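Local coordinates for protein 2-hydroxyisobutyryl-CoA synthetase (Aquincola tertiaricarbonis, PDB 6HDX) that belongs to the AMP-binding enzymes of the ANL clan, combining an AMP-binding family region with a smaller C-terminal domain, at residues P253-P258 with A270-C275; L345-N350 with R361-I366. All blocks are in the same frame, centred on the assembly; numbering follows the deposited sequence.

In the fold
Contacts 1 and 2 form adjoining walls of the pocket that holds the adenine of 8LH, and their centres lie 13 Å apart. They follow each other along the chain, contact 1 closing before contact 2 opens, yet they touch: S256 CB lies 3.6 Å from Q364 O, and D274 OD2 lies 3.7 Å from G365 CA. The purine runs between them. P253 CD of contact 1 and I366 CB of contact 2 approach opposite faces of its six-membered ring, I366 CB coming within 3.5 Å of 8LH C14. Contact 1 also supplies the hydrogen bonds to the exocyclic amine, whereas contact 2 meets the ring by packing.

Contact 1 of 2, residues P253-P258 with A270-C275; sequences PGASVP and AKVYDC. With 8LH ([[(2~{R},3~{S},4~{R},5~{R})-5-(6-aminopurin-9-yl)-3,4-bis(oxidanyl)oxolan-2-yl]methoxy-oxidanyl-phosphoryl] (2~{R})-2-methyl-3-oxidanyl-propanoate), chain B.
In the adenine pocket at the C-terminal end of the parallel sheet, D274 spreads its carboxylate between S256 and 8LH. D274 OD2 takes the hydrogen bond of S256 OG at 2.7 Å, met on the anti side and 35° out of the carboxylate plane. The other oxygen, D274 OD1, accepts from 8LH N5 at 3.0 Å (154°). A water donates to D274 OD1 over 2.7 Å and itself accepts from A255 N at 3.1 Å. With CG anti to the backbone N (chi1 -163°), the acid reaches both partners from the last residue of strand 271-274.

That edge strand and strand 246-249 are the parallel arms of a beta-alpha-beta unit with helix 258-268 between them, and residues 253-258 lie in the loop leading into the helix. A type I turn from G254 to V257 presents A255 and S256 to the strand. A255 CB rests 3.5 Å from D274 OD1 and 3.9 Å from V272 CG1, flanking the acid with apolar carbon. The adenine amine has a second acceptor in the backbone: C275 O takes 8LH N5 at 2.8 Å. The P253 ring lies against the six-membered ring of the purine, P253 CG near 8LH C14.

Contact 2 of 2, residues L345-N350 with R361-I366; sequences LTLWTN and RLPQGI. With 8LH ([[(2~{R},3~{S},4~{R},5~{R})-5-(6-aminopurin-9-yl)-3,4-bis(oxidanyl)oxolan-2-yl]methoxy-oxidanyl-phosphoryl] (2~{R})-2-methyl-3-oxidanyl-propanoate), chain B.
T346 OG1 donates to G365 O at 2.7 Å, tying strand 340-347 to the turn opposite it. The hydroxyl stands 32° from the carbonyl plane. It is brought across by a first torsion that sets OG1 anti to the backbone N (chi1 -165°), and L362 packs around it: the two side chains cross at about a right angle, L362 CD2 lying 3.7 Å from T346 OG1. G365, with positive phi, ends a type I turn that starts at L362 and is closed by the bond from G365 N to L362 O.

Just before the turn, R361 joins T349 in an antiparallel hydrogen-bonded pair, with T349 N to R361 O and R361 N to T349 O both 2.9 Å. The first bond lies in the carbonyl plane; the second is the straighter at its hydrogen, 170°. R361 O is met by a second, weaker donor, the CA-H of W348, with W348 CA at 3.1 Å. In the same manner L362 CA approaches L347 O.

W348 CB sits 3.6 Å from L362 CD2, while the indole leads off to V317 O and the ring of Y319. P363 CD lies against both L347 O and T349 OG1, and the extended R361 chain carries its guanidinium to D295 O.

At the other end, I366 CG2 abuts L345 O at 3.4 Å, and I366 O lies 3.4 Å from 8LH C14. D344, just before L345 on the same strand, is hydrogen-bonded to 8LH, consistent with the nucleotide-binding aspartate that follows a glycine in ANL enzymes, here on an antiparallel sheet beside the adenine pocket.

Contact 1 of 2, residues P253-P258 with A270-C275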
ATOM      1  N   PRO A 253     -13.373  17.028   4.094  1.00 30.83           N
ATOM      2  CA  PRO A 253     -14.751  17.076   4.617  1.00 30.24           C
ATOM      3  C   PRO A 253     -15.656  16.133   3.811  1.00 35.16           C
ATOM      4  O   PRO A 253     -15.296  15.715   2.701  1.00 34.71           O
ATOM      5  CB  PRO A 253     -15.153  18.547   4.434  1.00 32.20           C
ATOM      6  CG  PRO A 253     -13.881  19.288   4.148  1.00 36.33           C
ATOM      7  CD  PRO A 253     -13.019  18.307   3.435  1.00 31.60           C
ATOM      8  N   GLY A 254     -16.805  15.786   4.385  1.00 31.49           N
ATOM      9  CA  GLY A 254     -17.761  14.914   3.718  1.00 31.24           C
ATOM     10  C   GLY A 254     -18.557  14.078   4.689  1.00 34.87           C
ATOM     11  O   GLY A 254     -19.784  14.071   4.619  1.00 35.50           O
ATOM     12  N   ALA A 255     -17.863  13.412   5.632  1.00 30.85           N
ATOM     13  CA  ALA A 255     -18.471  12.525   6.627  1.00 31.16           C
ATOM     14  C   ALA A 255     -19.352  13.256   7.649  1.00 38.59           C
ATOM     15  O   ALA A 255     -20.205  12.628   8.274  1.00 40.19           O
ATOM     16  CB  ALA A 255     -17.412  11.664   7.301  1.00 30.16           C
ATOM     17  N   SER A 256     -19.213  14.592   7.755  1.00 36.96           N
ATOM     18  CA  SER A 256     -20.093  15.433   8.582  1.00 37.51           C
ATOM     19  C   SER A 256     -20.773  16.479   7.698  1.00 41.59           C
ATOM     20  O   SER A 256     -21.239  17.503   8.192  1.00 42.94           O
ATOM     21  CB  SER A 256     -19.328  16.082   9.730  1.00 41.67           C
ATOM     22  OG  SER A 256     -18.884  15.089  10.639  1.00 49.14           O
ATOM     23  N   VAL A 257     -20.841  16.213   6.381  1.00 38.28           N
ATOM     24  CA  VAL A 257     -21.506  17.123   5.440  1.00 40.26           C
ATOM     25  C   VAL A 257     -22.953  16.628   5.209  1.00 49.65           C
ATOM     26  O   VAL A 257     -23.150  15.493   4.760  1.00 49.80           O
ATOM     27  CB  VAL A 257     -20.680  17.392   4.155  1.00 41.58           C
ATOM     28  CG1 VAL A 257     -21.449  18.241   3.164  1.00 42.00           C
ATOM     29  CG2 VAL A 257     -19.363  18.070   4.508  1.00 40.10           C
ATOM     30  N   PRO A 258     -23.954  17.459   5.599  1.00 50.95           N
ATOM     31  CA  PRO A 258     -25.380  17.049   5.556  1.00 53.43           C
ATOM     32  C   PRO A 258     -25.840  16.040   4.471  1.00 59.79           C
ATOM     33  O   PRO A 258     -26.101  14.868   4.821  1.00 62.12           O
ATOM     34  CB  PRO A 258     -26.094  18.385   5.430  1.00 57.08           C
ATOM     35  CG  PRO A 258     -25.267  19.286   6.304  1.00 60.30           C
ATOM     36  CD  PRO A 258     -23.825  18.802   6.198  1.00 53.13           C
ATOM     37  N   ALA A 270     -25.652   1.599   5.793  1.00 41.00           N
ATOM     38  CA  ALA A 270     -24.725   1.485   6.930  1.00 39.53           C
ATOM     39  C   ALA A 270     -24.445   2.838   7.583  1.00 42.98           C
ATOM     40  O   ALA A 270     -24.920   3.861   7.093  1.00 44.99           O
ATOM     41  CB  ALA A 270     -23.411   0.841   6.463  1.00 37.90           C
ATOM     42  N   LYS A 271     -23.697   2.842   8.695  1.00 37.46           N
ATOM     43  CA  LYS A 271     -23.357   4.068   9.410  1.00 37.13           C
ATOM     44  C   LYS A 271     -22.053   4.670   8.949  1.00 38.94           C
ATOM     45  O   LYS A 271     -21.139   3.942   8.582  1.00 37.29           O
ATOM     46  CB  LYS A 271     -23.350   3.839  10.919  1.00 40.84           C
ATOM     47  CG  LYS A 271     -24.759   3.760  11.474  1.00 60.49           C
ATOM     48  CD  LYS A 271     -24.757   3.543  12.954  1.00 73.80           C
ATOM     49  CE  LYS A 271     -24.579   4.817  13.729  1.00 74.87           C
ATOM     50  NZ  LYS A 271     -24.400   4.505  15.158  1.00 70.57           N
ATOM     51  N   VAL A 272     -21.988   6.009   8.925  1.00 35.03           N
ATOM     52  CA  VAL A 272     -20.801   6.761   8.503  1.00 32.45           C
ATOM     53  C   VAL A 272     -20.190   7.444   9.721  1.00 35.73           C
ATOM     54  O   VAL A 272     -20.902   8.087  10.489  1.00 36.78           O
ATOM     55  CB  VAL A 272     -21.137   7.764   7.341  1.00 34.78           C
ATOM     56  CG1 VAL A 272     -20.044   8.815   7.161  1.00 32.56           C
ATOM     57  CG2 VAL A 272     -21.399   7.028   6.027  1.00 34.08           C
ATOM     58  N   TYR A 273     -18.879   7.302   9.894  1.00 31.73           N
ATOM     59  CA  TYR A 273     -18.149   7.960  10.974  1.00 31.44           C
ATOM     60  C   TYR A 273     -17.103   8.883  10.403  1.00 35.14           C
ATOM     61  O   TYR A 273     -16.430   8.518   9.436  1.00 34.24           O
ATOM     62  CB  TYR A 273     -17.521   6.945  11.955  1.00 31.78           C
ATOM     63  CG  TYR A 273     -18.569   6.075  12.609  1.00 35.34           C
ATOM     64  CD1 TYR A 273     -19.596   6.637  13.364  1.00 39.50           C
ATOM     65  CD2 TYR A 273     -18.607   4.704  12.375  1.00 34.90           C
ATOM     66  CE1 TYR A 273     -20.606   5.848  13.915  1.00 42.40           C
ATOM     67  CE2 TYR A 273     -19.609   3.905  12.928  1.00 36.44           C
ATOM     68  CZ  TYR A 273     -20.598   4.480  13.706  1.00 43.57           C
ATOM     69  OH  TYR A 273     -21.581   3.699  14.259  1.00 42.70           O
ATOM     70  N   ASP A 274     -16.982  10.084  10.998  1.00 31.81           N
ATOM     71  CA  ASP A 274     -15.972  11.088  10.648  1.00 30.77           C
ATOM     72  C   ASP A 274     -14.791  10.950  11.625  1.00 34.20           C
ATOM     73  O   ASP A 274     -15.000  10.684  12.817  1.00 33.42           O
ATOM     74  CB  ASP A 274     -16.581  12.498  10.721  1.00 33.08           C
ATOM     75  CG  ASP A 274     -15.840  13.631  10.026  1.00 37.14           C
ATOM     76  OD1 ASP A 274     -14.937  13.347   9.200  1.00 36.91           O
ATOM     77  OD2 ASP A 274     -16.189  14.798  10.275  1.00 37.78           O
ATOM     78  N   CYS A 275     -13.551  11.054  11.090  1.00 30.24           N
ATOM     79  CA  CYS A 275     -12.290  11.044  11.848  1.00 28.89           C
ATOM     80  C   CYS A 275     -11.220  11.792  11.053  1.00 31.76           C
ATOM     81  O   CYS A 275     -11.418  12.060   9.867  1.00 29.68           O
ATOM     82  CB  CYS A 275     -11.838   9.629  12.239  1.00 28.12           C
ATOM     83  SG  CYS A 275     -11.238   8.613  10.861  1.00 31.00           S
TER
HETATM   84  C1  8LH B 501     -10.221  16.837   6.943  1.00 35.11           C
HETATM   85  C2  8LH B 501     -10.564  15.712   7.594  1.00 34.60           C
HETATM   86  C3  8LH B 501     -11.838  15.579   8.048  1.00 32.60           C
HETATM   87  C4  8LH B 501      -8.484  15.549   6.986  1.00 33.43           C
HETATM   88  N1  8LH B 501     -12.737  16.565   7.925  1.00 34.36           N
HETATM   89  N2  8LH B 501     -11.119  17.824   6.725  1.00 32.39           N
HETATM   90  O1  8LH B 501      -6.383  11.312   6.625  0.50 18.33           O
HETATM   91  C5  8LH B 501      -5.954  11.950   7.807  0.50 21.33           C
HETATM   92  C6  8LH B 501      -4.542  12.498   7.542  0.50 30.09           C
HETATM   93  C7  8LH B 501      -3.539  11.371   7.235  0.50 24.80           C
HETATM   94  C8  8LH B 501      -4.546  13.552   6.407  0.50 38.64           C
HETATM   95  O2  8LH B 501      -5.453  13.613   5.574  0.50 39.26           O
HETATM   96  O3  8LH B 501      -3.476  14.397   6.438  1.00 43.26           O
HETATM   97  P1  8LH B 501      -3.148  15.400   5.258  1.00 43.20           P
HETATM   98  O4  8LH B 501      -3.137  14.454   4.008  1.00 44.09           O
HETATM   99  O5  8LH B 501      -1.920  16.172   5.466  1.00 48.40           O
HETATM  100  O6  8LH B 501      -4.377  16.420   5.178  1.00 42.22           O
HETATM  101  C9  8LH B 501      -4.791  17.103   6.360  1.00 35.99           C
HETATM  102  C10 8LH B 501      -5.874  18.071   5.965  1.00 31.47           C
HETATM  103  O7  8LH B 501      -6.937  17.326   5.313  1.00 30.34           O
HETATM  104  C11 8LH B 501      -6.478  18.630   7.193  1.00 29.46           C
HETATM  105  O8  8LH B 501      -5.719  19.763   7.659  1.00 29.05           O
HETATM  106  C12 8LH B 501      -7.878  19.029   6.665  1.00 29.46           C
HETATM  107  O9  8LH B 501      -7.840  20.254   5.817  1.00 31.02           O
HETATM  108  C13 8LH B 501      -8.211  17.825   5.804  1.00 29.66           C
HETATM  109  N3  8LH B 501      -8.943  16.733   6.568  1.00 34.99           N
HETATM  110  N4  8LH B 501      -9.483  14.918   7.603  1.00 33.01           N
HETATM  111  C14 8LH B 501     -12.404  17.731   7.233  1.00 32.39           C
HETATM  112  N5  8LH B 501     -12.201  14.449   8.642  1.00 25.72           N
HETATM  113  O   HOH W   1     -14.941  13.682   6.481  1.00 32.73           O

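Contact 2 of 2, residues L345-N350 with R361-I366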
ATOM      1  N   LEU A 345     -10.810  25.227   9.593  1.00 34.01           N
ATOM      2  CA  LEU A 345     -11.874  25.872  10.341  1.00 34.29           C
ATOM      3  C   LEU A 345     -12.821  24.817  10.891  1.00 38.18           C
ATOM      4  O   LEU A 345     -13.104  23.825  10.217  1.00 37.08           O
ATOM      5  CB  LEU A 345     -12.630  26.931   9.507  1.00 35.06           C
ATOM      6  CG  LEU A 345     -13.495  27.884  10.330  1.00 41.31           C
ATOM      7  CD1 LEU A 345     -12.644  28.900  11.081  1.00 42.22           C
ATOM      8  CD2 LEU A 345     -14.551  28.560   9.478  1.00 44.10           C
ATOM      9  N   THR A 346     -13.285  25.033  12.132  1.00 35.38           N
ATOM     10  CA  THR A 346     -14.244  24.186  12.836  1.00 35.30           C
ATOM     11  C   THR A 346     -14.996  25.019  13.892  1.00 42.35           C
ATOM     12  O   THR A 346     -14.693  26.189  14.111  1.00 43.83           O
ATOM     13  CB  THR A 346     -13.542  22.941  13.464  1.00 38.80           C
ATOM     14  OG1 THR A 346     -14.529  21.990  13.836  1.00 37.49           O
ATOM     15  CG2 THR A 346     -12.708  23.276  14.693  1.00 33.04           C
ATOM     16  N   LEU A 347     -15.956  24.380  14.545  1.00 40.10           N
ATOM     17  CA  LEU A 347     -16.737  24.846  15.678  1.00 40.91           C
ATOM     18  C   LEU A 347     -16.639  23.722  16.711  1.00 43.05           C
ATOM     19  O   LEU A 347     -16.815  22.539  16.366  1.00 40.87           O
ATOM     20  CB  LEU A 347     -18.215  25.065  15.295  1.00 42.08           C
ATOM     21  CG  LEU A 347     -19.048  25.854  16.324  1.00 49.43           C
ATOM     22  CD1 LEU A 347     -20.036  26.748  15.642  1.00 52.43           C
ATOM     23  CD2 LEU A 347     -19.784  24.939  17.274  1.00 50.97           C
ATOM     24  N   TRP A 348     -16.399  24.097  17.974  1.00 40.55           N
ATOM     25  CA  TRP A 348     -16.348  23.133  19.060  1.00 40.46           C
ATOM     26  C   TRP A 348     -17.342  23.492  20.154  1.00 45.31           C
ATOM     27  O   TRP A 348     -17.649  24.664  20.351  1.00 46.14           O
ATOM     28  CB  TRP A 348     -14.902  22.876  19.594  1.00 38.47           C
ATOM     29  CG  TRP A 348     -14.240  23.923  20.466  1.00 40.06           C
ATOM     30  CD1 TRP A 348     -14.565  25.246  20.581  1.00 44.06           C
ATOM     31  CD2 TRP A 348     -13.076  23.725  21.282  1.00 39.57           C
ATOM     32  NE1 TRP A 348     -13.693  25.875  21.445  1.00 43.68           N
ATOM     33  CE2 TRP A 348     -12.780  24.962  21.901  1.00 44.52           C
ATOM     34  CE3 TRP A 348     -12.243  22.617  21.543  1.00 39.55           C
ATOM     35  CZ2 TRP A 348     -11.682  25.125  22.758  1.00 44.29           C
ATOM     36  CZ3 TRP A 348     -11.165  22.779  22.397  1.00 41.14           C
ATOM     37  CH2 TRP A 348     -10.883  24.021  22.984  1.00 43.08           C
ATOM     38  N   THR A 349     -17.907  22.468  20.797  1.00 42.22           N
ATOM     39  CA  THR A 349     -18.860  22.585  21.909  1.00 43.78           C
ATOM     40  C   THR A 349     -18.402  21.617  23.004  1.00 48.26           C
ATOM     41  O   THR A 349     -17.546  20.762  22.744  1.00 45.76           O
ATOM     42  CB  THR A 349     -20.301  22.283  21.451  1.00 47.47           C
ATOM     43  OG1 THR A 349     -20.358  20.964  20.898  1.00 48.51           O
ATOM     44  CG2 THR A 349     -20.852  23.326  20.458  1.00 39.79           C
ATOM     45  N   ASN A 350     -18.936  21.766  24.219  1.00 46.99           N
ATOM     46  CA  ASN A 350     -18.595  20.879  25.329  1.00 48.15           C
ATOM     47  C   ASN A 350     -19.865  20.401  26.073  1.00 52.95           C
ATOM     48  O   ASN A 350     -19.887  20.318  27.301  1.00 53.57           O
ATOM     49  CB  ASN A 350     -17.563  21.525  26.270  1.00 51.22           C
ATOM     50  CG  ASN A 350     -16.859  20.552  27.196  1.00 68.90           C
ATOM     51  OD1 ASN A 350     -16.551  19.403  26.838  1.00 67.40           O
ATOM     52  ND2 ASN A 350     -16.606  20.985  28.423  1.00 56.39           N
ATOM     53  N   ARG A 361     -16.399  18.345  21.522  1.00 41.05           N
ATOM     54  CA  ARG A 361     -16.917  17.859  20.263  1.00 38.91           C
ATOM     55  C   ARG A 361     -16.801  18.917  19.157  1.00 41.45           C
ATOM     56  O   ARG A 361     -16.876  20.108  19.415  1.00 41.26           O
ATOM     57  CB  ARG A 361     -18.411  17.492  20.489  1.00 37.36           C
ATOM     58  CG  ARG A 361     -19.071  16.647  19.399  1.00 41.17           C
ATOM     59  CD  ARG A 361     -20.426  16.151  19.866  1.00 42.33           C
ATOM     60  NE  ARG A 361     -20.992  15.125  18.983  1.00 46.98           N
ATOM     61  CZ  ARG A 361     -22.202  14.589  19.122  1.00 59.60           C
ATOM     62  NH1 ARG A 361     -22.992  14.963  20.124  1.00 50.12           N
ATOM     63  NH2 ARG A 361     -22.637  13.683  18.256  1.00 44.43           N
ATOM     64  N   LEU A 362     -16.663  18.451  17.924  1.00 36.64           N
ATOM     65  CA  LEU A 362     -16.714  19.212  16.687  1.00 35.81           C
ATOM     66  C   LEU A 362     -18.038  18.680  16.060  1.00 42.32           C
ATOM     67  O   LEU A 362     -17.997  17.682  15.322  1.00 41.44           O
ATOM     68  CB  LEU A 362     -15.480  18.902  15.805  1.00 33.49           C
ATOM     69  CG  LEU A 362     -14.079  19.067  16.461  1.00 36.74           C
ATOM     70  CD1 LEU A 362     -12.945  18.792  15.448  1.00 33.97           C
ATOM     71  CD2 LEU A 362     -13.909  20.457  17.096  1.00 38.16           C
ATOM     72  N   PRO A 363     -19.226  19.244  16.452  1.00 40.44           N
ATOM     73  CA  PRO A 363     -20.515  18.679  15.996  1.00 40.91           C
ATOM     74  C   PRO A 363     -20.780  18.645  14.487  1.00 45.11           C
ATOM     75  O   PRO A 363     -21.677  17.905  14.041  1.00 45.75           O
ATOM     76  CB  PRO A 363     -21.553  19.564  16.707  1.00 44.19           C
ATOM     77  CG  PRO A 363     -20.836  20.855  16.968  1.00 48.41           C
ATOM     78  CD  PRO A 363     -19.460  20.398  17.351  1.00 43.34           C
ATOM     79  N   GLN A 364     -20.045  19.477  13.720  1.00 39.31           N
ATOM     80  CA  GLN A 364     -20.185  19.614  12.270  1.00 38.44           C
ATOM     81  C   GLN A 364     -18.880  19.255  11.544  1.00 40.73           C
ATOM     82  O   GLN A 364     -18.697  19.581  10.364  1.00 40.08           O
ATOM     83  CB  GLN A 364     -20.652  21.036  11.942  1.00 41.05           C
ATOM     84  CG  GLN A 364     -22.115  21.300  12.294  1.00 47.83           C
ATOM     85  CD  GLN A 364     -22.354  22.758  12.559  1.00 63.92           C
ATOM     86  OE1 GLN A 364     -22.199  23.610  11.679  1.00 50.21           O
ATOM     87  NE2 GLN A 364     -22.722  23.077  13.789  1.00 65.55           N
ATOM     88  N   GLY A 365     -18.017  18.524  12.247  1.00 36.78           N
ATOM     89  CA  GLY A 365     -16.702  18.140  11.761  1.00 34.91           C
ATOM     90  C   GLY A 365     -15.850  19.365  11.483  1.00 38.85           C
ATOM     91  O   GLY A 365     -15.948  20.374  12.188  1.00 39.65           O
ATOM     92  N   ILE A 366     -15.054  19.302  10.414  1.00 33.59           N
ATOM     93  CA  ILE A 366     -14.151  20.366  10.002  1.00 32.46           C
ATOM     94  C   ILE A 366     -14.626  20.844   8.656  1.00 37.53           C
ATOM     95  O   ILE A 366     -14.845  20.025   7.753  1.00 36.03           O
ATOM     96  CB  ILE A 366     -12.665  19.874  10.046  1.00 33.53           C
ATOM     97  CG1 ILE A 366     -12.227  19.635  11.511  1.00 32.94           C
ATOM     98  CG2 ILE A 366     -11.696  20.825   9.288  1.00 31.11           C
ATOM     99  CD1 ILE A 366     -11.104  18.711  11.688  1.00 33.31           C
TER
HETATM  100  C1  8LH B 501     -10.221  16.837   6.943  1.00 35.11           C
HETATM  101  C2  8LH B 501     -10.564  15.712   7.594  1.00 34.60           C
HETATM  102  C3  8LH B 501     -11.838  15.579   8.048  1.00 32.60           C
HETATM  103  C4  8LH B 501      -8.484  15.549   6.986  1.00 33.43           C
HETATM  104  N1  8LH B 501     -12.737  16.565   7.925  1.00 34.36           N
HETATM  105  N2  8LH B 501     -11.119  17.824   6.725  1.00 32.39           N
HETATM  106  O1  8LH B 501      -6.383  11.312   6.625  0.50 18.33           O
HETATM  107  C5  8LH B 501      -5.954  11.950   7.807  0.50 21.33           C
HETATM  108  C6  8LH B 501      -4.542  12.498   7.542  0.50 30.09           C
HETATM  109  C7  8LH B 501      -3.539  11.371   7.235  0.50 24.80           C
HETATM  110  C8  8LH B 501      -4.546  13.552   6.407  0.50 38.64           C
HETATM  111  O2  8LH B 501      -5.453  13.613   5.574  0.50 39.26           O
HETATM  112  O3  8LH B 501      -3.476  14.397   6.438  1.00 43.26           O
HETATM  113  P1  8LH B 501      -3.148  15.400   5.258  1.00 43.20           P
HETATM  114  O4  8LH B 501      -3.137  14.454   4.008  1.00 44.09           O
HETATM  115  O5  8LH B 501      -1.920  16.172   5.466  1.00 48.40           O
HETATM  116  O6  8LH B 501      -4.377  16.420   5.178  1.00 42.22           O
HETATM  117  C9  8LH B 501      -4.791  17.103   6.360  1.00 35.99           C
HETATM  118  C10 8LH B 501      -5.874  18.071   5.965  1.00 31.47           C
HETATM  119  O7  8LH B 501      -6.937  17.326   5.313  1.00 30.34           O
HETATM  120  C11 8LH B 501      -6.478  18.630   7.193  1.00 29.46           C
HETATM  121  O8  8LH B 501      -5.719  19.763   7.659  1.00 29.05           O
HETATM  122  C12 8LH B 501      -7.878  19.029   6.665  1.00 29.46           C
HETATM  123  O9  8LH B 501      -7.840  20.254   5.817  1.00 31.02           O
HETATM  124  C13 8LH B 501      -8.211  17.825   5.804  1.00 29.66           C
HETATM  125  N3  8LH B 501      -8.943  16.733   6.568  1.00 34.99           N
HETATM  126  N4  8LH B 501      -9.483  14.918   7.603  1.00 33.01           N
HETATM  127  C14 8LH B 501     -12.404  17.731   7.233  1.00 32.39           C
HETATM  128  N5  8LH B 501     -12.201  14.449   8.642  1.00 25.72           N